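Local coordinates for bacterial bifunctional deaminase-reductase C-terminal domain-containing protein (Corynebacterium diphtheriae, PDB 2P4G) that is a pyrimidine reductase-like protein of the RibD C-terminal family, possibly an NADP-dependent reductase of riboflavin biosynthesis, at the interface of chains A and B. Numbering follows the deposited sequence. Chains: chain A/B, Hypothetical protein.

The interface of chains A and B. Residues chain A 42, 212, 214, 228-229, 241, 258; chain B 44, 216.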
ATOM      1  N   THR A  42      -6.820   2.067   1.780  1.00 75.33           N
ATOM      2  CA  THR A  42      -5.850   2.290   0.718  1.00 73.91           C
ATOM      3  C   THR A  42      -6.000   1.216  -0.351  1.00 73.26           C
ATOM      4  O   THR A  42      -6.406   0.092  -0.055  1.00 73.14           O
ATOM      5  CB  THR A  42      -4.390   2.249   1.290  1.00 75.06           C
ATOM      6  OG1 THR A  42      -3.453   2.533   0.246  1.00 73.44           O
ATOM      7  CG2 THR A  42      -4.062   0.879   1.938  1.00 69.98           C
ATOM      8  N   LEU A 212      -2.921   1.942  14.294  1.00 73.16           N
ATOM      9  CA  LEU A 212      -3.467   2.187  12.980  1.00 74.49           C
ATOM     10  C   LEU A 212      -4.377   1.029  12.605  1.00 73.91           C
ATOM     11  O   LEU A 212      -3.973  -0.121  12.710  1.00 72.23           O
ATOM     12  CB  LEU A 212      -2.312   2.291  11.981  1.00 73.72           C
ATOM     13  CG  LEU A 212      -2.602   2.437  10.494  1.00 76.51           C
ATOM     14  CD1 LEU A 212      -3.438   3.670  10.213  1.00 72.75           C
ATOM     15  CD2 LEU A 212      -1.269   2.469   9.781  1.00 70.04           C
ATOM     16  N   LEU A 214      -5.841  -0.200   9.250  1.00 74.80           N
ATOM     17  CA  LEU A 214      -5.661   0.002   7.812  1.00 72.30           C
ATOM     18  C   LEU A 214      -6.390  -1.108   7.088  1.00 73.51           C
ATOM     19  O   LEU A 214      -6.198  -2.300   7.386  1.00 70.92           O
ATOM     20  CB  LEU A 214      -4.182   0.008   7.436  1.00 73.44           C
ATOM     21  CG  LEU A 214      -3.843   0.192   5.944  1.00 77.76           C
ATOM     22  CD1 LEU A 214      -4.108   1.610   5.502  1.00 68.47           C
ATOM     23  CD2 LEU A 214      -2.389  -0.203   5.683  1.00 69.94           C
ATOM     24  N   LEU A 228      -1.436   7.763   0.463  1.00 69.92           N
ATOM     25  CA  LEU A 228      -2.052   7.458   1.727  1.00 69.11           C
ATOM     26  C   LEU A 228      -1.649   8.426   2.844  1.00 70.22           C
ATOM     27  O   LEU A 228      -2.504   8.863   3.611  1.00 71.55           O
ATOM     28  CB  LEU A 228      -1.695   6.025   2.126  1.00 69.43           C
ATOM     29  CG  LEU A 228      -2.250   5.456   3.430  1.00 71.47           C
ATOM     30  CD1 LEU A 228      -3.797   5.583   3.441  1.00 71.85           C
ATOM     31  CD2 LEU A 228      -1.767   4.019   3.592  1.00 69.03           C
ATOM     32  N   PHE A 229      -0.359   8.738   2.952  1.00 70.85           N
ATOM     33  CA  PHE A 229       0.120   9.578   4.033  1.00 71.71           C
ATOM     34  C   PHE A 229       0.632  10.929   3.561  1.00 73.56           C
ATOM     35  O   PHE A 229       1.485  11.545   4.201  1.00 72.55           O
ATOM     36  CB  PHE A 229       1.156   8.824   4.870  1.00 70.53           C
ATOM     37  CG  PHE A 229       0.587   7.631   5.577  1.00 71.15           C
ATOM     38  CD1 PHE A 229      -0.658   7.700   6.195  1.00 73.76           C
ATOM     39  CD2 PHE A 229       1.270   6.442   5.614  1.00 69.19           C
ATOM     40  CE1 PHE A 229      -1.190   6.601   6.843  1.00 80.22           C
ATOM     41  CE2 PHE A 229       0.745   5.346   6.238  1.00 68.05           C
ATOM     42  CZ  PHE A 229      -0.489   5.417   6.865  1.00 72.69           C
ATOM     43  N   LEU A 241       6.043  -0.836  12.322  1.00 76.03           N
ATOM     44  CA  LEU A 241       4.756  -1.192  12.866  1.00 73.45           C
ATOM     45  C   LEU A 241       4.866  -2.589  13.406  1.00 72.23           C
ATOM     46  O   LEU A 241       5.753  -3.342  12.987  1.00 74.42           O
ATOM     47  CB  LEU A 241       3.717  -1.145  11.759  1.00 72.58           C
ATOM     48  CG  LEU A 241       3.513   0.199  11.051  1.00 75.78           C
ATOM     49  CD1 LEU A 241       2.505   0.080   9.876  1.00 70.54           C
ATOM     50  CD2 LEU A 241       3.042   1.248  12.062  1.00 76.03           C
ATOM     51  N   TYR A 258      -2.257  -2.326  13.426  1.00 70.84           N
ATOM     52  CA  TYR A 258      -0.850  -2.196  13.811  1.00 70.49           C
ATOM     53  C   TYR A 258      -0.668  -1.290  15.010  1.00 71.12           C
ATOM     54  O   TYR A 258      -1.385  -0.303  15.173  1.00 70.94           O
ATOM     55  CB  TYR A 258      -0.059  -1.530  12.703  1.00 69.36           C
ATOM     56  CG  TYR A 258       0.014  -2.273  11.396  1.00 72.22           C
ATOM     57  CD1 TYR A 258       1.033  -3.213  11.158  1.00 75.75           C
ATOM     58  CD2 TYR A 258      -0.894  -1.998  10.365  1.00 69.80           C
ATOM     59  CE1 TYR A 258       1.140  -3.876   9.927  1.00 73.59           C
ATOM     60  CE2 TYR A 258      -0.806  -2.666   9.128  1.00 72.84           C
ATOM     61  CZ  TYR A 258       0.219  -3.588   8.918  1.00 71.50           C
ATOM     62  OH  TYR A 258       0.300  -4.230   7.715  1.00 73.16           O
TER
ATOM     63  N   ILE B  44       3.280  -0.294   3.777  1.00 69.01           N
ATOM     64  CA  ILE B  44       1.828  -0.183   3.836  1.00 68.57           C
ATOM     65  C   ILE B  44       1.284   1.005   3.017  1.00 68.78           C
ATOM     66  O   ILE B  44       0.128   0.999   2.563  1.00 71.51           O
ATOM     67  CB  ILE B  44       1.286  -0.119   5.282  1.00 68.27           C
ATOM     68  CG1 ILE B  44       1.757   1.146   6.014  1.00 71.28           C
ATOM     69  CG2 ILE B  44       1.649  -1.415   6.033  1.00 67.30           C
ATOM     70  CD1 ILE B  44       0.740   1.721   6.993  1.00 62.29           C
ATOM     71  N   ILE B 216       3.088  -7.148   2.261  1.00 75.31           N
ATOM     72  CA  ILE B 216       2.939  -5.811   2.840  1.00 73.87           C
ATOM     73  C   ILE B 216       3.691  -5.782   4.153  1.00 74.06           C
ATOM     74  O   ILE B 216       3.346  -6.495   5.114  1.00 73.92           O
ATOM     75  CB  ILE B 216       1.486  -5.448   3.069  1.00 74.20           C
ATOM     76  CG1 ILE B 216       0.714  -5.609   1.750  1.00 73.26           C
ATOM     77  CG2 ILE B 216       1.393  -4.011   3.628  1.00 64.48           C
ATOM     78  CD1 ILE B 216      -0.714  -5.952   1.909  1.00 79.94           C
TER
HETATM   79  O   HOH W   1       2.556  -5.569   7.512  1.00 54.56           O
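B:Ile44 plugs a hydrophobic socket on chain A, walled by A:Leu212 and A:Leu214 of strand 211-217, A:Leu241 of strand 237-248, A:Tyr258 of strand 254-260 and the loop residue A:Phe229. Packing is densest around its terminal methyl. CD1 of B:Ile44 meets CD2 of A:Leu212 tip to tip at 3.5 Å, and CD1 of A:Leu241 comes end-on to the same methyl at 3.8 Å. The ring of A:Phe229 offers it an edge, with CE2 lying 3.7 Å from B:Ile44 CD1, while CG of A:Leu228 sits over the centre of one ring face and its CD2 reaches the carbonyl O of B:Ile44. Lower on the plug, A:Leu214 crosses at a slant and sets CD2 3.7 Å from the branch carbon CB of B:Ile44. In the isoleucine, chi1 of 64° aims CG1 toward the socket and CG2 toward A:Tyr258, and chi2 of 146° carries CD1 to the leucine methyls and the phenylalanine edge. The tyrosine and isoleucine side chains run past each other in opposite directions, CG2 of B:Ile44 lying 3.5 Å from the phenol oxygen OH of A:Tyr258. The looser, hydrated side begins at this hydroxyl. B:Ile216 barely touches chain A here. The two chains are copies related by a twofold, so the plug recurs with roles exchanged, consistent with a homodimer. Water 1, in the plane of the tyrosine ring, bridges A:Tyr258 OH at 2.6 Å and the backbone O of B:Ile216 at 2.7 Å.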